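Starch synthase I (Hordeum vulgare, PDB 4HLN) is a plant enzyme of the starch synthase family with the GT-B glycosyltransferase fold, two Rossmann-like domains facing each other across a cleft. Local coordinates at residues Ala121-Ser126 / Ile621-Phe626; Ile152-Arg157 / Gln617-Phe622; Ala426-Glu431 / Val440-Phe445; Val473-Gly478 / Val505-Arg510. All blocks are in the same frame, centred on the assembly; numbering follows the deposited sequence.

Contact 1 of 4, residues Ala121-Ser126 / Ile621-Phe626; sequences AKVTRS and IFEWAF
A surface salt bridge backed by a cation-pi stack ties Arg-125, in the loop that leads into strand 126-130, to Glu-623 and Phe-626 on helix 611-627, near the C-terminus. The guanidinium grips the carboxylate side-on. Its NE reaches Glu-623 OE2 at 2.6 Å, close to the guanidinium plane, while Arg-125 NH1 reaches Glu-623 OE1 at 2.9 Å, an oxygen that stands tilted out of that plane. Both oxygens offer their syn lone pairs, and a weak second bond runs from Arg-125 NH1 to Glu-623 OE2. A bend at chi2 (-44°) folds the glutamate chain so that its carboxylate comes closer to the loop than its CB direction suggests. Three residues on, the Phe-626 ring lies flat against the same guanidinium, the planes 19° apart and Arg-125 CZ off-centre, 4.0 Å from the ring centroid. The Val-123 CG1 methyl packs loosely beside the carboxylate, 4.1 Å from Glu-623 OE2. On the backbone side, Arg-125 N bonds to His-159 ND1. Arginine suits this place because its flat cation can meet an acid at its edge and an aromatic ring over one face at once, so the carboxylate and the ring together probably limit how the guanidinium can turn.

Contact 2 of 4, residues Ile152-Arg157 / Gln617-Phe622; sequences IALAAR and QYEQIF
Arg-157, just past the end of helix 150-156, and Glu-619 on helix 611-627 form the close-fitting part of this buried contact. Arg-157 NH1 lies close to both carboxylate oxygens. Its hydrogen bond to Glu-619 OE2 is 2.9 Å long with an N-H...O angle of 159°, on the syn side of that oxygen and nearly in the guanidinium plane. The second oxygen, Glu-619 OE1, lies 2.8 Å from Arg-157 NH1 and completes the ion pair, although the two flat groups are turned 39° against each other. The glutamate chain runs extended beyond CG (chi2 167°), which carries the carboxylate across the gap between the helices, whereas the arginine bends at chi3 to bring NH1 round to it. Neither charge depends on this pair alone: Arg-157 NE makes a salt bridge with Asp-612, and Glu-619 OE2 also bonds to His-159 NE2.

The apolar part fits more loosely. Leu-154 CD2 passes Glu-619 OE2 at 4.1 Å, and Leu-154 CD1 approaches the edge of the Phe-622 ring, 4.4 Å from Phe-622 CE2. Leucine and phenylalanine suit this inner side, where both also pack on Ile-127 of strand 126-130; on the outer side, Glu-619 is still partly exposed. A C-terminal helix that returns from the second domain to pack on the N-terminal Rossmann-like domain, as helix 611-627 does here, is a hallmark of the GT-B fold.

Contact 3 of 4, residues Ala426-Glu431 / Val440-Phe445; sequences AELQRE and VPLIGF
Val-440, just ahead of strand 442-446, meets the side chain of Gln-429 on helix 419-432, its CG1 lying 3.7 Å from Gln-429 NE2. The two side chains run past each other in opposite directions, and the touch is one of packing, since the amide nitrogen finds its hydrogen-bond partners in Gln-471 OE1 and Arg-437 O. An extended glutamine chain (chi2 162°) suits this position: its methylenes can line the hydrophobic layer while its amide reaches past them to the backbone and side-chain oxygens at the end of the sheet. Next in sequence, Pro-441 points away from the helix and packs instead on helix 576-592.

Leu-442 begins the strand proper and buries the most surface of this segment. With CG anti to the backbone N (chi1 173°), its branch is directed at the helix, where Leu-442 CD2 stands 4.0 Å from Leu-428 CD2 and 4.2 Å from Gln-429 CG. The two leucines cross at an angle, methyl against methyl, and neither brings a polar atom into the buried layer. From Ile-443 onward the strand moves off the helix: Ile-443 packs against Phe-472, while its backbone pairs with strand 471-476, and Phe-445 reaches helix 455-466. Between the two segments the contact is van der Waals packing, mostly of apolar groups; a hydrogen bond from Lys-425 on the same helix to Val-440 O adds a polar tie nearby. The packing itself rests on shape and the exclusion of water and probably imposes little directional constraint.

Contact 4 of 4, residues Val473-Gly478 / Val505-Arg510; sequences VMLGSG and VPVSHR
Leu-475 packs on Ser-508 and Val-507 in the Rossmann-like C-terminal domain, where helix 505-514 belongs to the beta-alpha-beta crossover from strand 497-501 to strand 517-520 and passes over strand 471-476 on its way. Leu-475 gives up more surface to the contact than either partner. Its CG lies roughly anti to the backbone N (chi1 150°), which carries the branch from the strand to the first turn of the helix. There a single methyl does the touching: Leu-475 CD2 comes to 3.6 Å from Ser-508 CB, pressing on the helix beside the small side chain of Ser-508. Val-507 flanks it more loosely, with CG1 4.4 Å from Leu-475 CD2. Trp-500, Phe-503 and Ile-446 also pack around the leucine, and Ile-446 touches Ser-508 as well.

Serine is small enough for the methyl Leu-475 CD2 to come close to the helix backbone, 3.8 Å from Ser-508 CA. Its hydroxyl, buried in largely apolar surroundings, still needs a partner, and it turns back to its own helix to find one. With OG placed between the backbone N and the carbonyl carbon (chi1 63°), Ser-508 OG donates to Val-505 O at 2.7 Å, tilted 28° from the carbonyl plane; that oxygen also takes the regular helical bond from His-509 N, and both donors reach it from the same face.

How the contacts relate
The four contacts form two pairs, one in each Rossmann-like domain. Contacts 1 and 2, with centres 8 Å apart, share helix 611-627 and overlap at Ile-621 and Phe-622; Ala-121 N probably bonds to Arg-157 O between them. Contacts 3 and 4, 12 Å apart, meet the neighbouring strands 442-446 and 471-476 of the parallel sheet, and a salt bridge from Glu-431 to Arg-510 joins their helices. The pairs are well separated, with the centres of contacts 1 and 3 about 45 Å apart. Along the chain, contacts 1 and 2 open first, contacts 3 and 4 follow in series, and the C-terminal helix then closes the first two, bringing the chain back to its N-terminal domain.

Contact 1 of 4, residues Ala121-Ser126 / Ile621-Phe626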
loop_
_atom_site.group_PDB
_atom_site.type_symbol
_atom_site.label_atom_id
_atom_site.label_comp_id
_atom_site.label_asym_id
_atom_site.label_seq_id
_atom_site.Cartn_x
_atom_site.Cartn_y
_atom_site.Cartn_z
ATOM N N ALA A 121 -15.511 7.359 15.774
ATOM C CA ALA A 121 -15.521 5.907 15.949
ATOM C C ALA A 121 -16.188 5.456 17.251
ATOM O O ALA A 121 -16.039 6.109 18.296
ATOM C CB ALA A 121 -14.101 5.346 15.857
ATOM N N LYS A 122 -16.913 4.336 17.171
ATOM C CA LYS A 122 -17.581 3.719 18.320
ATOM C C LYS A 122 -16.646 3.622 19.511
ATOM O O LYS A 122 -16.964 4.066 20.623
ATOM C CB LYS A 122 -18.049 2.307 17.951
ATOM C CG LYS A 122 -19.360 2.243 17.185
ATOM C CD LYS A 122 -20.562 2.336 18.124
ATOM C CE LYS A 122 -20.539 1.231 19.177
ATOM N NZ LYS A 122 -21.851 1.085 19.867
ATOM N N VAL A 123 -15.490 3.018 19.259
ATOM C CA VAL A 123 -14.466 2.840 20.270
ATOM C C VAL A 123 -13.206 3.526 19.806
ATOM O O VAL A 123 -12.545 3.053 18.888
ATOM C CB VAL A 123 -14.117 1.363 20.451
ATOM C CG1 VAL A 123 -13.204 1.189 21.643
ATOM C CG2 VAL A 123 -15.372 0.548 20.606
ATOM N N THR A 124 -12.876 4.643 20.437
ATOM C CA THR A 124 -11.630 5.328 20.153
ATOM C C THR A 124 -10.492 4.588 20.858
ATOM O O THR A 124 -10.681 4.020 21.929
ATOM C CB THR A 124 -11.685 6.773 20.649
ATOM O OG1 THR A 124 -11.816 6.770 22.073
ATOM C CG2 THR A 124 -12.873 7.502 20.040
ATOM N N ARG A 125 -9.312 4.594 20.254
ATOM C CA ARG A 125 -8.181 3.859 20.803
ATOM C C ARG A 125 -6.909 4.691 20.815
ATOM O O ARG A 125 -6.867 5.818 20.286
ATOM C CB ARG A 125 -7.927 2.582 19.997
ATOM C CG ARG A 125 -9.110 1.666 19.938
ATOM C CD ARG A 125 -8.717 0.327 20.456
ATOM N NE ARG A 125 -9.856 -0.539 20.724
ATOM C CZ ARG A 125 -10.026 -1.194 21.869
ATOM N NH1 ARG A 125 -11.083 -1.976 22.037
ATOM N NH2 ARG A 125 -9.130 -1.069 22.846
ATOM N N SER A 126 -5.880 4.117 21.432
ATOM C CA SER A 126 -4.550 4.689 21.393
ATOM C C SER A 126 -3.740 3.869 20.406
ATOM O O SER A 126 -3.570 2.664 20.574
ATOM C CB SER A 126 -3.906 4.687 22.776
ATOM O OG SER A 126 -4.548 5.637 23.617
ATOM N N ILE A 621 -10.317 -4.511 12.283
ATOM C CA ILE A 621 -9.153 -5.344 12.488
ATOM C C ILE A 621 -8.618 -5.225 13.907
ATOM O O ILE A 621 -8.441 -6.234 14.580
ATOM C CB ILE A 621 -8.075 -5.018 11.432
ATOM C CG1 ILE A 621 -8.522 -5.562 10.076
ATOM C CG2 ILE A 621 -6.712 -5.585 11.813
ATOM C CD1 ILE A 621 -7.683 -5.064 8.933
ATOM N N PHE A 622 -8.382 -4.001 14.366
ATOM C CA PHE A 622 -7.888 -3.778 15.732
ATOM C C PHE A 622 -8.804 -4.360 16.771
ATOM O O PHE A 622 -8.347 -4.808 17.812
ATOM C CB PHE A 622 -7.712 -2.294 16.036
ATOM C CG PHE A 622 -6.826 -1.586 15.063
ATOM C CD1 PHE A 622 -5.876 -2.289 14.338
ATOM C CD2 PHE A 622 -6.951 -0.226 14.857
ATOM C CE1 PHE A 622 -5.060 -1.646 13.429
ATOM C CE2 PHE A 622 -6.146 0.424 13.947
ATOM C CZ PHE A 622 -5.196 -0.282 13.232
ATOM N N GLU A 623 -10.104 -4.341 16.504
ATOM C CA GLU A 623 -11.043 -4.887 17.470
ATOM C C GLU A 623 -10.875 -6.389 17.614
ATOM O O GLU A 623 -10.775 -6.908 18.742
ATOM C CB GLU A 623 -12.477 -4.483 17.148
ATOM C CG GLU A 623 -12.736 -3.031 17.561
ATOM C CD GLU A 623 -12.163 -2.695 18.959
ATOM O OE1 GLU A 623 -12.285 -3.536 19.886
ATOM O OE2 GLU A 623 -11.581 -1.595 19.130
ATOM N N TRP A 624 -10.801 -7.078 16.476
ATOM C CA TRP A 624 -10.426 -8.481 16.481
ATOM C C TRP A 624 -9.134 -8.730 17.264
ATOM O O TRP A 624 -9.049 -9.694 18.018
ATOM C CB TRP A 624 -10.245 -8.972 15.071
ATOM C CG TRP A 624 -11.493 -9.010 14.324
ATOM C CD1 TRP A 624 -12.748 -9.179 14.829
ATOM C CD2 TRP A 624 -11.638 -8.875 12.914
ATOM N NE1 TRP A 624 -13.672 -9.163 13.812
ATOM C CE2 TRP A 624 -13.013 -8.978 12.624
ATOM C CE3 TRP A 624 -10.740 -8.678 11.866
ATOM C CZ2 TRP A 624 -13.509 -8.896 11.324
ATOM C CZ3 TRP A 624 -11.234 -8.592 10.574
ATOM C CH2 TRP A 624 -12.606 -8.699 10.317
ATOM N N ALA A 625 -8.135 -7.868 17.096
ATOM C CA ALA A 625 -6.862 -8.097 17.765
ATOM C C ALA A 625 -7.014 -8.012 19.265
ATOM O O ALA A 625 -6.452 -8.831 20.001
ATOM C CB ALA A 625 -5.805 -7.119 17.293
ATOM N N PHE A 626 -7.778 -7.018 19.714
ATOM C CA PHE A 626 -7.932 -6.776 21.144
ATOM C C PHE A 626 -8.776 -7.849 21.793
ATOM O O PHE A 626 -8.479 -8.300 22.891
ATOM C CB PHE A 626 -8.542 -5.409 21.409
ATOM C CG PHE A 626 -7.557 -4.292 21.333
ATOM C CD1 PHE A 626 -6.524 -4.206 22.246
ATOM C CD2 PHE A 626 -7.660 -3.326 20.349
ATOM C CE1 PHE A 626 -5.608 -3.175 22.188
ATOM C CE2 PHE A 626 -6.751 -2.293 20.280
ATOM C CZ PHE A 626 -5.725 -2.214 21.209
#

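Contact 2 of 4, residues Ile152-Arg157 / Gln617-Phe622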
loop_
_atom_site.group_PDB
_atom_site.type_symbol
_atom_site.label_atom_id
_atom_site.label_comp_id
_atom_site.label_asym_id
_atom_site.label_seq_id
_atom_site.Cartn_x
_atom_site.Cartn_y
_atom_site.Cartn_z
ATOM N N ILE A 152 -3.454 10.285 10.010
ATOM C CA ILE A 152 -4.228 11.528 10.059
ATOM C C ILE A 152 -5.748 11.256 10.050
ATOM O O ILE A 152 -6.527 11.994 10.669
ATOM C CB ILE A 152 -3.813 12.518 8.929
ATOM C CG1 ILE A 152 -2.335 12.886 9.043
ATOM C CG2 ILE A 152 -4.587 13.769 9.003
ATOM C CD1 ILE A 152 -1.397 11.811 8.440
ATOM N N ALA A 153 -6.153 10.176 9.383
ATOM C CA ALA A 153 -7.568 9.843 9.218
ATOM C C ALA A 153 -8.125 9.256 10.496
ATOM O O ALA A 153 -9.220 9.610 10.936
ATOM C CB ALA A 153 -7.759 8.853 8.074
ATOM N N LEU A 154 -7.369 8.325 11.063
ATOM C CA LEU A 154 -7.687 7.759 12.359
ATOM C C LEU A 154 -7.763 8.846 13.424
ATOM O O LEU A 154 -8.697 8.873 14.212
ATOM C CB LEU A 154 -6.639 6.736 12.736
ATOM C CG LEU A 154 -6.767 5.398 12.007
ATOM C CD1 LEU A 154 -5.577 4.526 12.323
ATOM C CD2 LEU A 154 -8.056 4.667 12.355
ATOM N N ALA A 155 -6.790 9.751 13.438
ATOM C CA ALA A 155 -6.793 10.824 14.425
ATOM C C ALA A 155 -8.073 11.632 14.315
ATOM O O ALA A 155 -8.610 12.106 15.306
ATOM C CB ALA A 155 -5.578 11.723 14.251
ATOM N N ALA A 156 -8.560 11.772 13.091
ATOM C CA ALA A 156 -9.716 12.610 12.803
ATOM C C ALA A 156 -10.998 11.955 13.287
ATOM O O ALA A 156 -12.026 12.613 13.443
ATOM C CB ALA A 156 -9.797 12.864 11.309
ATOM N N ARG A 157 -10.935 10.646 13.498
ATOM C CA ARG A 157 -12.076 9.899 14.001
ATOM C C ARG A 157 -12.033 9.781 15.526
ATOM O O ARG A 157 -12.789 9.003 16.101
ATOM C CB ARG A 157 -12.119 8.497 13.392
ATOM C CG ARG A 157 -12.197 8.444 11.879
ATOM C CD ARG A 157 -12.486 7.016 11.412
ATOM N NE ARG A 157 -13.766 6.950 10.718
ATOM C CZ ARG A 157 -14.713 6.056 10.976
ATOM N NH1 ARG A 157 -14.508 5.140 11.903
ATOM N NH2 ARG A 157 -15.859 6.072 10.298
ATOM N N GLN A 617 -12.238 0.054 8.312
ATOM C CA GLN A 617 -11.746 -1.309 8.122
ATOM C C GLN A 617 -10.638 -1.642 9.129
ATOM O O GLN A 617 -10.700 -2.644 9.846
ATOM C CB GLN A 617 -11.200 -1.495 6.713
ATOM C CG GLN A 617 -12.043 -0.896 5.626
ATOM C CD GLN A 617 -13.375 -1.567 5.525
ATOM O OE1 GLN A 617 -13.456 -2.743 5.179
ATOM N NE2 GLN A 617 -14.440 -0.829 5.833
ATOM N N TYR A 618 -9.611 -0.804 9.179
ATOM C CA TYR A 618 -8.536 -1.046 10.121
ATOM C C TYR A 618 -9.084 -1.116 11.542
ATOM O O TYR A 618 -8.583 -1.876 12.372
ATOM C CB TYR A 618 -7.442 0.019 9.987
ATOM C CG TYR A 618 -6.630 -0.133 8.721
ATOM C CD1 TYR A 618 -5.517 -0.969 8.682
ATOM C CD2 TYR A 618 -6.982 0.542 7.561
ATOM C CE1 TYR A 618 -4.775 -1.128 7.523
ATOM C CE2 TYR A 618 -6.247 0.390 6.396
ATOM C CZ TYR A 618 -5.142 -0.449 6.382
ATOM O OH TYR A 618 -4.398 -0.603 5.225
ATOM N N GLU A 619 -10.118 -0.326 11.818
ATOM C CA GLU A 619 -10.689 -0.281 13.158
ATOM C C GLU A 619 -11.262 -1.641 13.529
ATOM O O GLU A 619 -11.073 -2.125 14.643
ATOM C CB GLU A 619 -11.774 0.778 13.231
ATOM C CG GLU A 619 -11.271 2.189 13.470
ATOM C CD GLU A 619 -12.358 3.223 13.211
ATOM O OE1 GLU A 619 -13.528 2.815 13.007
ATOM O OE2 GLU A 619 -12.043 4.434 13.195
ATOM N N GLN A 620 -11.957 -2.248 12.576
ATOM C CA GLN A 620 -12.488 -3.589 12.735
ATOM C C GLN A 620 -11.355 -4.540 13.102
ATOM O O GLN A 620 -11.405 -5.258 14.105
ATOM C CB GLN A 620 -13.151 -4.021 11.422
ATOM C CG GLN A 620 -13.632 -5.455 11.395
ATOM C CD GLN A 620 -14.791 -5.701 12.356
ATOM O OE1 GLN A 620 -15.946 -5.807 11.931
ATOM N NE2 GLN A 620 -14.489 -5.791 13.658
ATOM N N ILE A 621 -10.317 -4.511 12.283
ATOM C CA ILE A 621 -9.153 -5.344 12.488
ATOM C C ILE A 621 -8.618 -5.225 13.907
ATOM O O ILE A 621 -8.441 -6.234 14.580
ATOM C CB ILE A 621 -8.075 -5.018 11.432
ATOM C CG1 ILE A 621 -8.522 -5.562 10.076
ATOM C CG2 ILE A 621 -6.712 -5.585 11.813
ATOM C CD1 ILE A 621 -7.683 -5.064 8.933
ATOM N N PHE A 622 -8.382 -4.001 14.366
ATOM C CA PHE A 622 -7.888 -3.778 15.732
ATOM C C PHE A 622 -8.804 -4.360 16.771
ATOM O O PHE A 622 -8.347 -4.808 17.812
ATOM C CB PHE A 622 -7.712 -2.294 16.036
ATOM C CG PHE A 622 -6.826 -1.586 15.063
ATOM C CD1 PHE A 622 -5.876 -2.289 14.338
ATOM C CD2 PHE A 622 -6.951 -0.226 14.857
ATOM C CE1 PHE A 622 -5.060 -1.646 13.429
ATOM C CE2 PHE A 622 -6.146 0.424 13.947
ATOM C CZ PHE A 622 -5.196 -0.282 13.232
#

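Contact 3 of 4, residues Ala426-Glu431 / Val440-Phe445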
loop_
_atom_site.group_PDB
_atom_site.type_symbol
_atom_site.label_atom_id
_atom_site.label_comp_id
_atom_site.label_asym_id
_atom_site.label_seq_id
_atom_site.Cartn_x
_atom_site.Cartn_y
_atom_site.Cartn_z
ATOM N N ALA A 426 -16.061 12.150 -25.751
ATOM C CA ALA A 426 -16.015 12.748 -27.066
ATOM C C ALA A 426 -14.952 13.827 -27.043
ATOM O O ALA A 426 -14.108 13.909 -27.937
ATOM C CB ALA A 426 -17.354 13.318 -27.417
ATOM N N GLU A 427 -14.986 14.635 -25.988
ATOM C CA GLU A 427 -14.037 15.722 -25.837
ATOM C C GLU A 427 -12.618 15.207 -25.664
ATOM O O GLU A 427 -11.650 15.885 -25.996
ATOM C CB GLU A 427 -14.434 16.605 -24.664
ATOM C CG GLU A 427 -15.553 17.562 -25.004
ATOM C CD GLU A 427 -15.236 18.393 -26.243
ATOM O OE1 GLU A 427 -14.434 19.351 -26.128
ATOM O OE2 GLU A 427 -15.779 18.081 -27.330
ATOM N N LEU A 428 -12.503 13.997 -25.145
ATOM C CA LEU A 428 -11.203 13.396 -24.961
ATOM C C LEU A 428 -10.693 12.862 -26.290
ATOM O O LEU A 428 -9.534 13.069 -26.636
ATOM C CB LEU A 428 -11.269 12.285 -23.904
ATOM C CG LEU A 428 -9.981 11.493 -23.652
ATOM C CD1 LEU A 428 -8.874 12.393 -23.096
ATOM C CD2 LEU A 428 -10.255 10.316 -22.724
ATOM N N GLN A 429 -11.551 12.173 -27.037
ATOM C CA GLN A 429 -11.158 11.704 -28.363
ATOM C C GLN A 429 -10.690 12.890 -29.191
ATOM O O GLN A 429 -9.683 12.813 -29.901
ATOM C CB GLN A 429 -12.308 10.984 -29.057
ATOM C CG GLN A 429 -12.561 9.607 -28.478
ATOM C CD GLN A 429 -13.924 9.056 -28.832
ATOM O OE1 GLN A 429 -14.899 9.803 -28.958
ATOM N NE2 GLN A 429 -14.006 7.735 -28.983
ATOM N N ARG A 430 -11.399 14.006 -29.067
ATOM C CA ARG A 430 -11.029 15.193 -29.818
ATOM C C ARG A 430 -9.647 15.712 -29.420
ATOM O O ARG A 430 -8.792 15.949 -30.272
ATOM C CB ARG A 430 -12.106 16.273 -29.698
ATOM C CG ARG A 430 -13.414 15.899 -30.412
ATOM C CD ARG A 430 -14.342 17.101 -30.573
ATOM N NE ARG A 430 -15.671 16.824 -30.029
ATOM C CZ ARG A 430 -16.721 16.456 -30.754
ATOM N NH1 ARG A 430 -16.609 16.321 -32.059
ATOM N NH2 ARG A 430 -17.886 16.224 -30.173
ATOM N N GLU A 431 -9.419 15.864 -28.124
ATOM C CA GLU A 431 -8.123 16.300 -27.625
ATOM C C GLU A 431 -6.964 15.394 -28.089
ATOM O O GLU A 431 -5.841 15.855 -28.285
ATOM C CB GLU A 431 -8.174 16.336 -26.109
ATOM C CG GLU A 431 -7.070 17.116 -25.439
ATOM C CD GLU A 431 -7.210 17.103 -23.913
ATOM O OE1 GLU A 431 -8.267 16.639 -23.408
ATOM O OE2 GLU A 431 -6.270 17.556 -23.219
ATOM N N VAL A 440 -17.155 2.822 -29.924
ATOM C CA VAL A 440 -15.868 2.149 -29.799
ATOM C C VAL A 440 -15.413 2.149 -28.330
ATOM O O VAL A 440 -15.583 3.145 -27.625
ATOM C CB VAL A 440 -14.810 2.852 -30.684
ATOM C CG1 VAL A 440 -14.525 4.248 -30.152
ATOM C CG2 VAL A 440 -13.532 2.055 -30.746
ATOM N N PRO A 441 -14.852 1.021 -27.856
ATOM C CA PRO A 441 -14.296 0.930 -26.501
ATOM C C PRO A 441 -13.010 1.733 -26.384
ATOM O O PRO A 441 -12.071 1.509 -27.153
ATOM C CB PRO A 441 -13.967 -0.559 -26.356
ATOM C CG PRO A 441 -14.747 -1.241 -27.429
ATOM C CD PRO A 441 -14.797 -0.273 -28.552
ATOM N N LEU A 442 -12.970 2.658 -25.433
ATOM C CA LEU A 442 -11.787 3.471 -25.213
ATOM C C LEU A 442 -11.110 3.060 -23.913
ATOM O O LEU A 442 -11.733 3.036 -22.851
ATOM C CB LEU A 442 -12.153 4.950 -25.195
ATOM C CG LEU A 442 -11.042 5.930 -24.811
ATOM C CD1 LEU A 442 -9.751 5.662 -25.563
ATOM C CD2 LEU A 442 -11.509 7.356 -25.049
ATOM N N ILE A 443 -9.828 2.732 -24.011
ATOM C CA ILE A 443 -9.093 2.148 -22.906
ATOM C C ILE A 443 -7.901 2.994 -22.521
ATOM O O ILE A 443 -7.164 3.478 -23.388
ATOM C CB ILE A 443 -8.584 0.770 -23.280
ATOM C CG1 ILE A 443 -9.764 -0.161 -23.521
ATOM C CG2 ILE A 443 -7.707 0.217 -22.179
ATOM C CD1 ILE A 443 -9.401 -1.389 -24.292
ATOM N N GLY A 444 -7.712 3.155 -21.211
ATOM C CA GLY A 444 -6.651 3.988 -20.678
ATOM C C GLY A 444 -5.647 3.228 -19.824
ATOM O O GLY A 444 -5.993 2.283 -19.097
ATOM N N PHE A 445 -4.388 3.638 -19.936
ATOM C CA PHE A 445 -3.384 3.292 -18.949
ATOM C C PHE A 445 -2.768 4.590 -18.447
ATOM O O PHE A 445 -2.571 5.521 -19.215
ATOM C CB PHE A 445 -2.292 2.403 -19.544
ATOM C CG PHE A 445 -1.056 2.338 -18.693
ATOM C CD1 PHE A 445 -0.083 3.328 -18.785
ATOM C CD2 PHE A 445 -0.883 1.314 -17.774
ATOM C CE1 PHE A 445 1.048 3.289 -17.988
ATOM C CE2 PHE A 445 0.248 1.269 -16.972
ATOM C CZ PHE A 445 1.212 2.256 -17.079
#

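Contact 4 of 4, residues Val473-Gly478 / Val505-Arg510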
loop_
_atom_site.group_PDB
_atom_site.type_symbol
_atom_site.label_atom_id
_atom_site.label_comp_id
_atom_site.label_asym_id
_atom_site.label_seq_id
_atom_site.Cartn_x
_atom_site.Cartn_y
_atom_site.Cartn_z
ATOM N N VAL A 473 -5.387 4.726 -25.120
ATOM C CA VAL A 473 -4.494 5.822 -24.816
ATOM C C VAL A 473 -3.751 5.515 -23.534
ATOM O O VAL A 473 -4.341 5.096 -22.535
ATOM C CB VAL A 473 -5.245 7.155 -24.662
ATOM C CG1 VAL A 473 -6.436 7.003 -23.704
ATOM C CG2 VAL A 473 -4.290 8.240 -24.176
ATOM N N MET A 474 -2.444 5.699 -23.559
ATOM C CA MET A 474 -1.716 5.600 -22.320
ATOM C C MET A 474 -0.955 6.894 -22.107
ATOM O O MET A 474 -0.452 7.494 -23.049
ATOM C CB MET A 474 -0.821 4.357 -22.283
ATOM C CG MET A 474 0.308 4.353 -23.280
ATOM S SD MET A 474 1.099 2.733 -23.391
ATOM C CE MET A 474 1.786 2.538 -21.750
ATOM N N LEU A 475 -0.935 7.339 -20.862
ATOM C CA LEU A 475 -0.223 8.534 -20.474
ATOM C C LEU A 475 0.777 8.128 -19.418
ATOM O O LEU A 475 0.428 7.452 -18.444
ATOM C CB LEU A 475 -1.201 9.563 -19.887
ATOM C CG LEU A 475 -0.627 10.518 -18.834
ATOM C CD1 LEU A 475 0.133 11.634 -19.495
ATOM C CD2 LEU A 475 -1.707 11.090 -17.945
ATOM N N GLY A 476 2.021 8.538 -19.605
ATOM C CA GLY A 476 3.026 8.305 -18.591
ATOM C C GLY A 476 4.406 8.660 -19.085
ATOM O O GLY A 476 4.588 8.995 -20.261
ATOM N N SER A 477 5.382 8.566 -18.188
ATOM C CA SER A 477 6.740 8.957 -18.509
ATOM C C SER A 477 7.749 8.342 -17.553
ATOM O O SER A 477 7.441 8.069 -16.389
ATOM C CB SER A 477 6.855 10.480 -18.449
ATOM O OG SER A 477 8.156 10.908 -18.795
ATOM N N GLY A 478 8.961 8.138 -18.052
ATOM C CA GLY A 478 10.072 7.760 -17.204
ATOM C C GLY A 478 10.920 6.657 -17.794
ATOM O O GLY A 478 11.509 5.873 -17.053
ATOM N N VAL A 505 -1.511 16.278 -14.474
ATOM C CA VAL A 505 -2.609 15.829 -13.642
ATOM C C VAL A 505 -3.934 16.167 -14.329
ATOM O O VAL A 505 -4.875 15.382 -14.290
ATOM C CB VAL A 505 -2.475 16.327 -12.166
ATOM C CG1 VAL A 505 -1.162 17.103 -11.995
ATOM C CG2 VAL A 505 -3.705 17.140 -11.701
ATOM N N PRO A 506 -4.001 17.318 -15.004
ATOM C CA PRO A 506 -5.258 17.627 -15.700
ATOM C C PRO A 506 -5.610 16.605 -16.783
ATOM O O PRO A 506 -6.782 16.222 -16.914
ATOM C CB PRO A 506 -4.976 18.995 -16.319
ATOM C CG PRO A 506 -4.002 19.624 -15.347
ATOM C CD PRO A 506 -3.103 18.486 -14.940
ATOM N N VAL A 507 -4.612 16.161 -17.542
ATOM C CA VAL A 507 -4.875 15.188 -18.593
ATOM C C VAL A 507 -5.217 13.812 -18.025
ATOM O O VAL A 507 -6.022 13.070 -18.597
ATOM C CB VAL A 507 -3.711 15.081 -19.591
ATOM C CG1 VAL A 507 -3.935 13.910 -20.538
ATOM C CG2 VAL A 507 -3.573 16.386 -20.388
ATOM N N SER A 508 -4.621 13.473 -16.890
ATOM C CA SER A 508 -4.923 12.197 -16.271
ATOM C C SER A 508 -6.366 12.173 -15.750
ATOM O O SER A 508 -7.033 11.132 -15.797
ATOM C CB SER A 508 -3.913 11.865 -15.173
ATOM O OG SER A 508 -3.968 12.819 -14.135
ATOM N N HIS A 509 -6.856 13.317 -15.277
ATOM C CA HIS A 509 -8.247 13.406 -14.823
ATOM C C HIS A 509 -9.186 13.180 -16.011
ATOM O O HIS A 509 -10.162 12.434 -15.912
ATOM C CB HIS A 509 -8.544 14.765 -14.159
ATOM C CG HIS A 509 -8.105 14.860 -12.725
ATOM N ND1 HIS A 509 -8.996 14.967 -11.679
ATOM C CD2 HIS A 509 -6.870 14.875 -12.165
ATOM C CE1 HIS A 509 -8.333 15.025 -10.537
ATOM N NE2 HIS A 509 -7.041 14.977 -10.805
ATOM N N ARG A 510 -8.883 13.821 -17.138
ATOM C CA ARG A 510 -9.712 13.694 -18.337
ATOM C C ARG A 510 -9.673 12.300 -18.945
ATOM O O ARG A 510 -10.674 11.829 -19.495
ATOM C CB ARG A 510 -9.289 14.702 -19.387
ATOM C CG ARG A 510 -9.939 16.046 -19.233
ATOM C CD ARG A 510 -9.308 17.039 -20.185
ATOM N NE ARG A 510 -8.790 18.162 -19.422
ATOM C CZ ARG A 510 -7.611 18.734 -19.625
ATOM N NH1 ARG A 510 -6.815 18.293 -20.592
ATOM N NH2 ARG A 510 -7.241 19.758 -18.862
#